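Local coordinates for protein aminotransferase (Psychrobacter arcticus 273-4, PDB 3IF2) that binds pyridoxal 5'-phosphate and is probably an amino-acid aminotransferase, possibly moving the amino group between valine and pyruvate, at residues A[147-152]-A[166-171]; A[153-158]-A[215-220]; A[378-383]-A[395-400]. One frame throughout, in Å; residues are numbered along the deposited sequence.

Contact 1 of 3, residues A[147-152]-A[166-171]; sequences ILLPLT and QHFAAV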
loop_
_atom_site.group_PDB
_atom_site.type_symbol
_atom_site.label_atom_id
_atom_site.label_comp_id
_atom_site.label_asym_id
_atom_site.label_seq_id
_atom_site.Cartn_x
_atom_site.Cartn_y
_atom_site.Cartn_z
ATOM N N ILE A 147 19.817 -4.529 -9.393
ATOM C CA ILE A 147 19.092 -5.802 -9.266
ATOM C C ILE A 147 19.384 -6.506 -10.599
ATOM O O ILE A 147 19.073 -5.963 -11.657
ATOM C CB ILE A 147 17.574 -5.587 -9.085
ATOM C CG1 ILE A 147 17.275 -4.660 -7.880
ATOM C CG2 ILE A 147 16.859 -6.913 -8.933
ATOM C CD1 ILE A 147 17.848 -5.102 -6.513
ATOM N N LEU A 148 20.024 -7.677 -10.552
ATOM C CA LEU A 148 20.381 -8.430 -11.762
ATOM C C LEU A 148 19.191 -9.259 -12.246
ATOM O O LEU A 148 18.682 -10.090 -11.502
ATOM C CB LEU A 148 21.603 -9.338 -11.526
ATOM C CG LEU A 148 22.097 -10.263 -12.660
ATOM C CD1 LEU A 148 22.307 -9.524 -13.965
ATOM C CD2 LEU A 148 23.379 -10.951 -12.260
ATOM N N LEU A 149 18.746 -9.001 -13.481
ATOM C CA LEU A 149 17.699 -9.765 -14.140
ATOM C C LEU A 149 18.501 -10.709 -15.027
ATOM O O LEU A 149 19.082 -10.267 -16.009
ATOM C CB LEU A 149 16.768 -8.856 -14.953
ATOM C CG LEU A 149 16.078 -7.691 -14.230
ATOM C CD1 LEU A 149 15.093 -7.017 -15.170
ATOM C CD2 LEU A 149 15.374 -8.140 -12.964
ATOM N N PRO A 150 18.571 -12.009 -14.679
ATOM C CA PRO A 150 19.391 -12.949 -15.436
ATOM C C PRO A 150 18.908 -13.272 -16.852
ATOM O O PRO A 150 19.662 -13.864 -17.636
ATOM C CB PRO A 150 19.385 -14.191 -14.548
ATOM C CG PRO A 150 18.093 -14.178 -13.931
ATOM C CD PRO A 150 17.725 -12.733 -13.714
ATOM N N LEU A 151 17.674 -12.905 -17.172
ATOM C CA LEU A 151 17.135 -13.066 -18.511
ATOM C C LEU A 151 15.970 -12.095 -18.724
ATOM O O LEU A 151 15.116 -11.959 -17.860
ATOM C CB LEU A 151 16.701 -14.529 -18.735
ATOM C CG LEU A 151 16.000 -14.938 -20.040
ATOM C CD1 LEU A 151 16.216 -16.402 -20.342
ATOM C CD2 LEU A 151 14.523 -14.643 -19.990
ATOM N N THR A 152 15.991 -11.397 -19.856
ATOM C CA THR A 152 14.913 -10.515 -20.293
ATOM C C THR A 152 14.394 -11.154 -21.601
ATOM O O THR A 152 15.119 -11.934 -22.219
ATOM C CB THR A 152 15.397 -9.070 -20.486
ATOM O OG1 THR A 152 16.529 -9.056 -21.361
ATOM C CG2 THR A 152 15.806 -8.470 -19.159
ATOM N N GLN A 166 17.560 4.572 -11.863
ATOM C CA GLN A 166 17.117 3.222 -12.268
ATOM C C GLN A 166 18.320 2.292 -12.135
ATOM O O GLN A 166 19.373 2.581 -12.669
ATOM C CB GLN A 166 16.596 3.226 -13.698
ATOM C CG GLN A 166 15.832 1.961 -14.060
ATOM C CD GLN A 166 15.500 1.878 -15.531
ATOM O OE1 GLN A 166 16.389 2.011 -16.389
ATOM N NE2 GLN A 166 14.226 1.616 -15.835
ATOM N N HIS A 167 18.137 1.174 -11.449
ATOM C CA HIS A 167 19.223 0.281 -11.056
ATOM C C HIS A 167 18.945 -1.183 -11.384
ATOM O O HIS A 167 18.740 -2.018 -10.498
ATOM C CB HIS A 167 19.490 0.492 -9.555
ATOM C CG HIS A 167 19.717 1.926 -9.196
ATOM N ND1 HIS A 167 20.911 2.573 -9.428
ATOM C CD2 HIS A 167 18.872 2.863 -8.705
ATOM C CE1 HIS A 167 20.802 3.837 -9.060
ATOM N NE2 HIS A 167 19.577 4.037 -8.615
ATOM N N PHE A 168 18.904 -1.467 -12.683
ATOM C CA PHE A 168 18.767 -2.830 -13.200
ATOM C C PHE A 168 19.946 -3.141 -14.109
ATOM O O PHE A 168 20.384 -2.278 -14.853
ATOM C CB PHE A 168 17.468 -2.985 -13.977
ATOM C CG PHE A 168 16.242 -2.957 -13.114
ATOM C CD1 PHE A 168 15.976 -4.028 -12.246
ATOM C CD2 PHE A 168 15.328 -1.892 -13.174
ATOM C CE1 PHE A 168 14.838 -4.031 -11.434
ATOM C CE2 PHE A 168 14.183 -1.891 -12.371
ATOM C CZ PHE A 168 13.946 -2.968 -11.495
ATOM N N ALA A 169 20.497 -4.342 -13.971
ATOM C CA ALA A 169 21.532 -4.875 -14.852
ATOM C C ALA A 169 20.797 -6.047 -15.488
ATOM O O ALA A 169 20.437 -6.994 -14.797
ATOM C CB ALA A 169 22.721 -5.348 -14.068
ATOM N N ALA A 170 20.528 -5.961 -16.783
ATOM C CA ALA A 170 19.769 -6.984 -17.490
ATOM C C ALA A 170 20.683 -7.768 -18.418
ATOM O O ALA A 170 21.547 -7.177 -19.062
ATOM C CB ALA A 170 18.688 -6.327 -18.261
ATOM N N VAL A 171 20.519 -9.093 -18.458
ATOM C CA VAL A 171 21.284 -9.968 -19.356
ATOM C C VAL A 171 20.353 -10.382 -20.499
ATOM O O VAL A 171 19.212 -10.800 -20.253
ATOM C CB VAL A 171 21.846 -11.202 -18.629
ATOM C CG1 VAL A 171 22.634 -12.102 -19.614
ATOM C CG2 VAL A 171 22.729 -10.758 -17.479
#
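The ring of Phe168 leans against Ile147 and Leu149, with the carbonyl oxygen Ile147 O at its edge, near the ring plane, 3.7 Å from Phe168 CD1. Leu149 CG comes up obliquely, and Ile147 CB sits 3.9 Å from Phe168 CD1. Phe168 CG lies anti to the carbonyl carbon, beside the backbone N (chi1 -70°); beyond these segments the ring meets His162 edge-to-face. This is a parallel strand pair at the margin of the large mixed sheet of the aminotransferase fold, strand 168-170 lying beside the end of strand 142-149 at 23°. The backbone ladder runs His167 O to Ile147 N, Ile147 O to Ala169 N, Ala169 O to Leu149 N and Leu149 O to Val171 N; the tightest rungs, such as Leu149 N to Ala169 O, measure 2.9 Å.

On the other face, Leu148 has CG anti to its own N (chi1 177°). Its CD1 reaches over to Ala169 O at 3.3 Å and Val171 CG2 at 3.7 Å; Leu148 and Val171 cross obliquely, and Leu196 of helix 193-197 packs on both. Past Pro150 the segment bends around Val171, and Thr152 CG2 rests 3.7 Å from Ala170 CB. There Val171 O accepts two weak hydrogen bonds from Thr152, from N at 3.3 Å and from OG1 at 3.4 Å.

Contact 2 of 3, residues A[153-158]-A[215-220]; sequences PEYIGY and PTNPTG. With PLP (pyridoxal-5'-phosphate), chain C.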
loop_
_atom_site.group_PDB
_atom_site.type_symbol
_atom_site.label_atom_id
_atom_site.label_comp_id
_atom_site.label_asym_id
_atom_site.label_seq_id
_atom_site.Cartn_x
_atom_site.Cartn_y
_atom_site.Cartn_z
ATOM N N PRO A 153 13.156 -10.852 -22.032
ATOM C CA PRO A 153 12.169 -9.962 -21.441
ATOM C C PRO A 153 11.716 -10.343 -20.025
ATOM O O PRO A 153 11.754 -11.520 -19.635
ATOM C CB PRO A 153 10.988 -10.011 -22.405
ATOM C CG PRO A 153 11.420 -10.795 -23.565
ATOM C CD PRO A 153 12.728 -11.393 -23.329
ATOM N N GLU A 154 11.377 -9.322 -19.253
ATOM C CA GLU A 154 10.889 -9.473 -17.889
ATOM C C GLU A 154 9.745 -8.521 -17.625
ATOM O O GLU A 154 9.426 -7.692 -18.468
ATOM C CB GLU A 154 12.034 -9.297 -16.871
ATOM C CG GLU A 154 12.598 -10.621 -16.344
ATOM C CD GLU A 154 11.649 -11.367 -15.395
ATOM O OE1 GLU A 154 10.499 -10.903 -15.193
ATOM O OE2 GLU A 154 12.065 -12.435 -14.873
ATOM N N TYR A 155 9.154 -8.652 -16.446
ATOM C CA TYR A 155 7.970 -7.901 -16.056
ATOM C C TYR A 155 8.095 -6.386 -16.175
ATOM O O TYR A 155 8.986 -5.783 -15.571
ATOM C CB TYR A 155 7.567 -8.301 -14.634
ATOM C CG TYR A 155 6.336 -7.619 -14.078
ATOM C CD1 TYR A 155 5.152 -7.518 -14.824
ATOM C CD2 TYR A 155 6.336 -7.128 -12.762
ATOM C CE1 TYR A 155 4.018 -6.881 -14.276
ATOM C CE2 TYR A 155 5.223 -6.525 -12.201
ATOM C CZ TYR A 155 4.069 -6.405 -12.945
ATOM O OH TYR A 155 3.014 -5.783 -12.349
ATOM N N ILE A 156 7.197 -5.800 -16.970
ATOM C CA ILE A 156 7.122 -4.346 -17.192
ATOM C C ILE A 156 7.046 -3.540 -15.875
ATOM O O ILE A 156 7.613 -2.447 -15.785
ATOM C CB ILE A 156 5.933 -3.984 -18.170
ATOM C CG1 ILE A 156 5.956 -2.517 -18.624
ATOM C CG2 ILE A 156 4.603 -4.321 -17.558
ATOM C CD1 ILE A 156 4.937 -2.200 -19.725
ATOM N N GLY A 157 6.360 -4.090 -14.878
ATOM C CA GLY A 157 6.180 -3.450 -13.558
ATOM C C GLY A 157 7.383 -3.296 -12.635
ATOM O O GLY A 157 7.296 -2.564 -11.636
ATOM N N TYR A 158 8.463 -4.018 -12.917
ATOM C CA TYR A 158 9.711 -3.837 -12.194
ATOM C C TYR A 158 10.373 -2.504 -12.544
ATOM O O TYR A 158 10.962 -1.891 -11.667
ATOM C CB TYR A 158 10.750 -4.932 -12.510
ATOM C CG TYR A 158 10.385 -6.368 -12.171
ATOM C CD1 TYR A 158 9.562 -6.705 -11.079
ATOM C CD2 TYR A 158 10.974 -7.410 -12.876
ATOM C CE1 TYR A 158 9.259 -8.053 -10.780
ATOM C CE2 TYR A 158 10.700 -8.742 -12.574
ATOM C CZ TYR A 158 9.838 -9.066 -11.548
ATOM O OH TYR A 158 9.594 -10.403 -11.304
ATOM N N PRO A 215 6.435 -18.570 -13.543
ATOM C CA PRO A 215 6.588 -18.184 -14.961
ATOM C C PRO A 215 6.676 -16.671 -15.159
ATOM O O PRO A 215 6.252 -15.889 -14.294
ATOM C CB PRO A 215 5.360 -18.768 -15.660
ATOM C CG PRO A 215 4.449 -19.256 -14.596
ATOM C CD PRO A 215 5.162 -19.274 -13.288
ATOM N N THR A 216 7.204 -16.282 -16.319
ATOM C CA THR A 216 7.477 -14.905 -16.635
ATOM C C THR A 216 6.358 -14.190 -17.382
ATOM O O THR A 216 5.719 -14.765 -18.265
ATOM C CB THR A 216 8.766 -14.809 -17.466
ATOM O OG1 THR A 216 9.829 -15.422 -16.736
ATOM C CG2 THR A 216 9.140 -13.356 -17.784
ATOM N N ASN A 217 6.113 -12.949 -16.948
ATOM C CA ASN A 217 5.274 -11.965 -17.625
ATOM C C ASN A 217 6.403 -11.215 -18.339
ATOM O O ASN A 217 7.312 -10.728 -17.662
ATOM C CB ASN A 217 4.531 -11.068 -16.599
ATOM C CG ASN A 217 3.692 -9.943 -17.246
ATOM O OD1 ASN A 217 3.896 -9.599 -18.390
ATOM N ND2 ASN A 217 2.762 -9.360 -16.486
ATOM N N PRO A 218 6.322 -11.036 -19.669
ATOM C CA PRO A 218 5.282 -11.303 -20.655
ATOM C C PRO A 218 5.412 -12.552 -21.516
ATOM O O PRO A 218 4.570 -12.751 -22.382
ATOM C CB PRO A 218 5.529 -10.139 -21.607
ATOM C CG PRO A 218 7.035 -10.156 -21.744
ATOM C CD PRO A 218 7.551 -10.607 -20.375
ATOM N N THR A 219 6.443 -13.360 -21.300
ATOM C CA THR A 219 6.803 -14.423 -22.231
ATOM C C THR A 219 6.086 -15.735 -22.093
ATOM O O THR A 219 5.895 -16.431 -23.086
ATOM C CB THR A 219 8.303 -14.732 -22.122
ATOM O OG1 THR A 219 8.597 -15.087 -20.767
ATOM C CG2 THR A 219 9.121 -13.521 -22.522
ATOM N N GLY A 220 5.704 -16.075 -20.868
ATOM C CA GLY A 220 5.175 -17.385 -20.554
ATOM C C GLY A 220 6.309 -18.392 -20.309
ATOM O O GLY A 220 6.034 -19.590 -20.124
HETATM N N1 PLP C . 4.544 -10.487 -10.861
HETATM C C2 PLP C . 4.198 -10.679 -12.181
HETATM C C2A PLP C . 5.066 -11.580 -13.002
HETATM C C3 PLP C . 3.048 -10.046 -12.706
HETATM O O3 PLP C . 2.666 -10.213 -14.010
HETATM C C4 PLP C . 2.274 -9.197 -11.880
HETATM C C4A PLP C . 1.220 -8.333 -12.564
HETATM O O4A PLP C . 0.066 -8.249 -12.126
HETATM C C5 PLP C . 2.662 -9.012 -10.512
HETATM C C6 PLP C . 3.807 -9.679 -10.038
HETATM C C5A PLP C . 1.917 -8.078 -9.537
HETATM O O4P PLP C . 0.841 -8.697 -8.863
HETATM P P PLP C . 0.153 -7.998 -7.593
HETATM O O1P PLP C . 0.674 -6.676 -7.082
HETATM O O2P PLP C . 0.360 -9.037 -6.543
HETATM O O3P PLP C . -1.264 -7.825 -7.973
HETATM O O HOH W 1 11.212 -14.354 -20.363
#
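Asn217 and Tyr155 meet beside the cofactor, Asn217 ND2 lying obliquely 3.4 Å from Tyr155 CD1 with the amide and ring planes turned 46° apart. Asn217 CG is anti to its backbone N (chi1 176°), and ND2 gives a short, nearly straight hydrogen bond to PLP O3, 2.6 Å at 170°. The pyridine ring lies over one face of Tyr155, PLP C3 standing 3.6 Å above the plane and offset toward the rim. Gly157 N sits over the centre of the opposite face. An alanine in place of Tyr155 would probably remove the ring stacked on one side of the cofactor and flanking Asn217 ND2, leaving the cofactor less firmly placed.

One shell out, Asn217 OD1 is bonded to Arg416, which together with the ND2 bond fixes the rotation of the amide. Tyr155 N donates to the anti lone pair of Glu154 OE1 at 2.9 Å, and that oxygen also binds Ser213 OG. Farther along, Pro153 CG packs 3.7 Å from Thr219 CG2, and a water bridges Pro153 O and Thr219 OG1, the latter also hydrogen-bonded to Asn221 N. Leu306 of the second subunit packs on Tyr155. An asparagine that grips the pyridoxal O3 and is followed by a cis proline, within Asn-Pro-Thr-Gly, is characteristic of the cofactor site of class I and II aminotransferases.

Contact 3 of 3, residues A[378-383]-A[395-400]; sequences STLDLY and PSEYFF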
loop_
_atom_site.group_PDB
_atom_site.type_symbol
_atom_site.label_atom_id
_atom_site.label_comp_id
_atom_site.label_asym_id
_atom_site.label_seq_id
_atom_site.Cartn_x
_atom_site.Cartn_y
_atom_site.Cartn_z
ATOM N N SER A 378 7.988 -1.258 -36.484
ATOM C CA SER A 378 8.312 -1.660 -35.105
ATOM C C SER A 378 7.001 -2.083 -34.438
ATOM O O SER A 378 5.923 -1.617 -34.844
ATOM C CB SER A 378 8.962 -0.522 -34.299
ATOM O OG SER A 378 8.052 0.517 -34.010
ATOM N N THR A 379 7.086 -2.936 -33.420
ATOM C CA THR A 379 5.886 -3.365 -32.688
ATOM C C THR A 379 5.211 -2.205 -31.940
ATOM O O THR A 379 3.997 -2.250 -31.749
ATOM C CB THR A 379 6.128 -4.595 -31.814
ATOM O OG1 THR A 379 7.286 -4.408 -30.993
ATOM C CG2 THR A 379 6.313 -5.820 -32.710
ATOM N N LEU A 380 5.969 -1.164 -31.563
ATOM C CA LEU A 380 5.366 0.076 -31.016
ATOM C C LEU A 380 4.460 0.749 -32.061
ATOM O O LEU A 380 3.452 1.355 -31.700
ATOM C CB LEU A 380 6.423 1.088 -30.549
ATOM C CG LEU A 380 5.896 2.431 -29.956
ATOM C CD1 LEU A 380 4.892 2.194 -28.793
ATOM C CD2 LEU A 380 7.038 3.370 -29.533
ATOM N N ASP A 381 4.846 0.635 -33.335
ATOM C CA ASP A 381 4.093 1.165 -34.474
ATOM C C ASP A 381 2.883 0.258 -34.751
ATOM O O ASP A 381 1.787 0.757 -35.021
ATOM C CB ASP A 381 5.005 1.267 -35.703
ATOM C CG ASP A 381 4.656 2.433 -36.606
ATOM O OD1 ASP A 381 3.452 2.629 -36.929
ATOM O OD2 ASP A 381 5.613 3.143 -37.002
ATOM N N LEU A 382 3.089 -1.065 -34.694
ATOM C CA LEU A 382 1.995 -2.043 -34.809
ATOM C C LEU A 382 0.930 -1.767 -33.740
ATOM O O LEU A 382 -0.244 -1.732 -34.049
ATOM C CB LEU A 382 2.507 -3.486 -34.671
ATOM C CG LEU A 382 1.512 -4.648 -34.780
ATOM C CD1 LEU A 382 0.740 -4.518 -36.071
ATOM C CD2 LEU A 382 2.224 -6.010 -34.682
ATOM N N TYR A 383 1.359 -1.554 -32.502
ATOM C CA TYR A 383 0.455 -1.201 -31.389
ATOM C C TYR A 383 -0.451 -0.001 -31.708
ATOM O O TYR A 383 -1.644 -0.048 -31.429
ATOM C CB TYR A 383 1.251 -0.961 -30.095
ATOM C CG TYR A 383 0.534 -0.152 -29.044
ATOM C CD1 TYR A 383 -0.358 -0.753 -28.152
ATOM C CD2 TYR A 383 0.756 1.231 -28.928
ATOM C CE1 TYR A 383 -1.029 0.010 -27.170
ATOM C CE2 TYR A 383 0.092 2.000 -27.954
ATOM C CZ TYR A 383 -0.799 1.382 -27.091
ATOM O OH TYR A 383 -1.436 2.141 -26.156
ATOM N N PRO A 395 3.270 -3.624 -26.762
ATOM C CA PRO A 395 4.496 -3.790 -27.571
ATOM C C PRO A 395 5.687 -4.229 -26.706
ATOM O O PRO A 395 5.746 -3.909 -25.512
ATOM C CB PRO A 395 4.713 -2.402 -28.178
ATOM C CG PRO A 395 4.188 -1.468 -27.172
ATOM C CD PRO A 395 3.050 -2.197 -26.431
ATOM N N SER A 396 6.606 -4.969 -27.313
ATOM C CA SER A 396 7.772 -5.526 -26.621
ATOM C C SER A 396 8.829 -4.572 -26.065
ATOM O O SER A 396 9.521 -4.937 -25.115
ATOM C CB SER A 396 8.491 -6.516 -27.550
ATOM O OG SER A 396 8.760 -5.969 -28.855
ATOM N N GLU A 397 8.965 -3.371 -26.626
ATOM C CA GLU A 397 10.023 -2.473 -26.180
ATOM C C GLU A 397 9.996 -2.037 -24.702
ATOM O O GLU A 397 11.004 -1.542 -24.218
ATOM C CB GLU A 397 10.184 -1.280 -27.120
ATOM C CG GLU A 397 9.100 -0.223 -27.094
ATOM C CD GLU A 397 9.456 0.940 -28.020
ATOM O OE1 GLU A 397 9.339 0.771 -29.267
ATOM O OE2 GLU A 397 9.866 2.007 -27.492
ATOM N N TYR A 398 8.880 -2.247 -23.997
ATOM C CA TYR A 398 8.762 -1.900 -22.569
ATOM C C TYR A 398 9.088 -3.034 -21.588
ATOM O O TYR A 398 9.049 -2.809 -20.372
ATOM C CB TYR A 398 7.359 -1.334 -22.271
ATOM C CG TYR A 398 7.005 -0.152 -23.145
ATOM C CD1 TYR A 398 7.810 1.008 -23.148
ATOM C CD2 TYR A 398 5.876 -0.178 -23.985
ATOM C CE1 TYR A 398 7.503 2.121 -23.978
ATOM C CE2 TYR A 398 5.549 0.939 -24.814
ATOM C CZ TYR A 398 6.373 2.079 -24.802
ATOM O OH TYR A 398 6.070 3.159 -25.594
ATOM N N PHE A 399 9.444 -4.217 -22.093
ATOM C CA PHE A 399 9.720 -5.388 -21.253
ATOM C C PHE A 399 11.205 -5.724 -21.119
ATOM O O PHE A 399 11.552 -6.864 -20.840
ATOM C CB PHE A 399 8.922 -6.611 -21.768
ATOM C CG PHE A 399 7.437 -6.463 -21.667
ATOM C CD1 PHE A 399 6.759 -6.866 -20.525
ATOM C CD2 PHE A 399 6.714 -5.949 -22.722
ATOM C CE1 PHE A 399 5.357 -6.744 -20.422
ATOM C CE2 PHE A 399 5.327 -5.824 -22.649
ATOM C CZ PHE A 399 4.637 -6.219 -21.483
ATOM N N PHE A 400 12.075 -4.731 -21.259
ATOM C CA PHE A 400 13.518 -4.910 -21.123
ATOM C C PHE A 400 14.016 -3.822 -20.167
ATOM O O PHE A 400 14.548 -2.813 -20.618
ATOM C CB PHE A 400 14.186 -4.815 -22.502
ATOM C CG PHE A 400 13.765 -5.893 -23.478
ATOM C CD1 PHE A 400 12.652 -5.718 -24.299
ATOM C CD2 PHE A 400 14.494 -7.068 -23.587
ATOM C CE1 PHE A 400 12.262 -6.720 -25.226
ATOM C CE2 PHE A 400 14.129 -8.066 -24.507
ATOM C CZ PHE A 400 13.004 -7.893 -25.324
#
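Ser396 OG is hydrogen-bonded to the backbone oxygens Ala411 O and Cys414 O, which must share its single hydrogen or take it in turn, and Thr379 OG1 approaches it to 3.0 Å from across the contact. Thr379 OG1 has a weak bond of its own to Cys414 O, so both hydroxyls gather around the same piece of main chain leading into strand 414-418. The place is the small domain of the aminotransferase fold, where the first turn of helix 379-388 leans on the turn that follows edge strand 394-395. Ser378 is the N-cap of that helix, its OG accepting from Asp381 N at 3.3 Å.

Pro395 packs against the first turn of the helix. Its CB lies 3.6 Å from Thr379 O, an oxygen already taken up by the helical bond from Tyr383 N. Pro395 CD meets Tyr383 CD1 at 4.1 Å, the approach to the ring being oblique. Tyr383 is anchored at its tip by Asp23, and Leu20 of helix 16-29 packs on Tyr383, Pro395 and Tyr398 together.

Leu380 is the other main contributor. Its CG is anti to the backbone N (chi1 180°), and its CD1 lies 4.1 Å from Pro395 CG. The carboxylate of Glu397 passes across Leu380, OE1 lying 3.2 Å from Leu380 CB and 3.5 Å from Leu380 CD2. Having this charge close to the start of a helix is probably favourable electrostatically. Glu397 has CG between its backbone N and carbonyl carbon (chi1 72°), and CG sits over the centre of one face of the Tyr398 ring. The phenol of Tyr398 reaches Leu380 at about a right angle, Tyr398 OH ending 3.5 Å from Leu380 CD1.

In the fold
From the N terminus, strand 142-149 enters contact 1, and a loop without helix or strand brings the chain back at 166-171. That loop starts with 153-158, half of contact 2, whose partner 215-220 comes only after strand 207-213; contacts 1 and 2 therefore cross. Both have closed well before contact 3 joins helix 379-388 to the turn after strand 394-395. In space the three are adjacent: Phe168 packs on Tyr158, Thr152 touches Phe400, and Glu154 N probably bonds Phe399 O, with Pro218 against the Phe399 ring. The margin of the large sheet, the cofactor loops and the small domain are thus joined, each contact touching the other two.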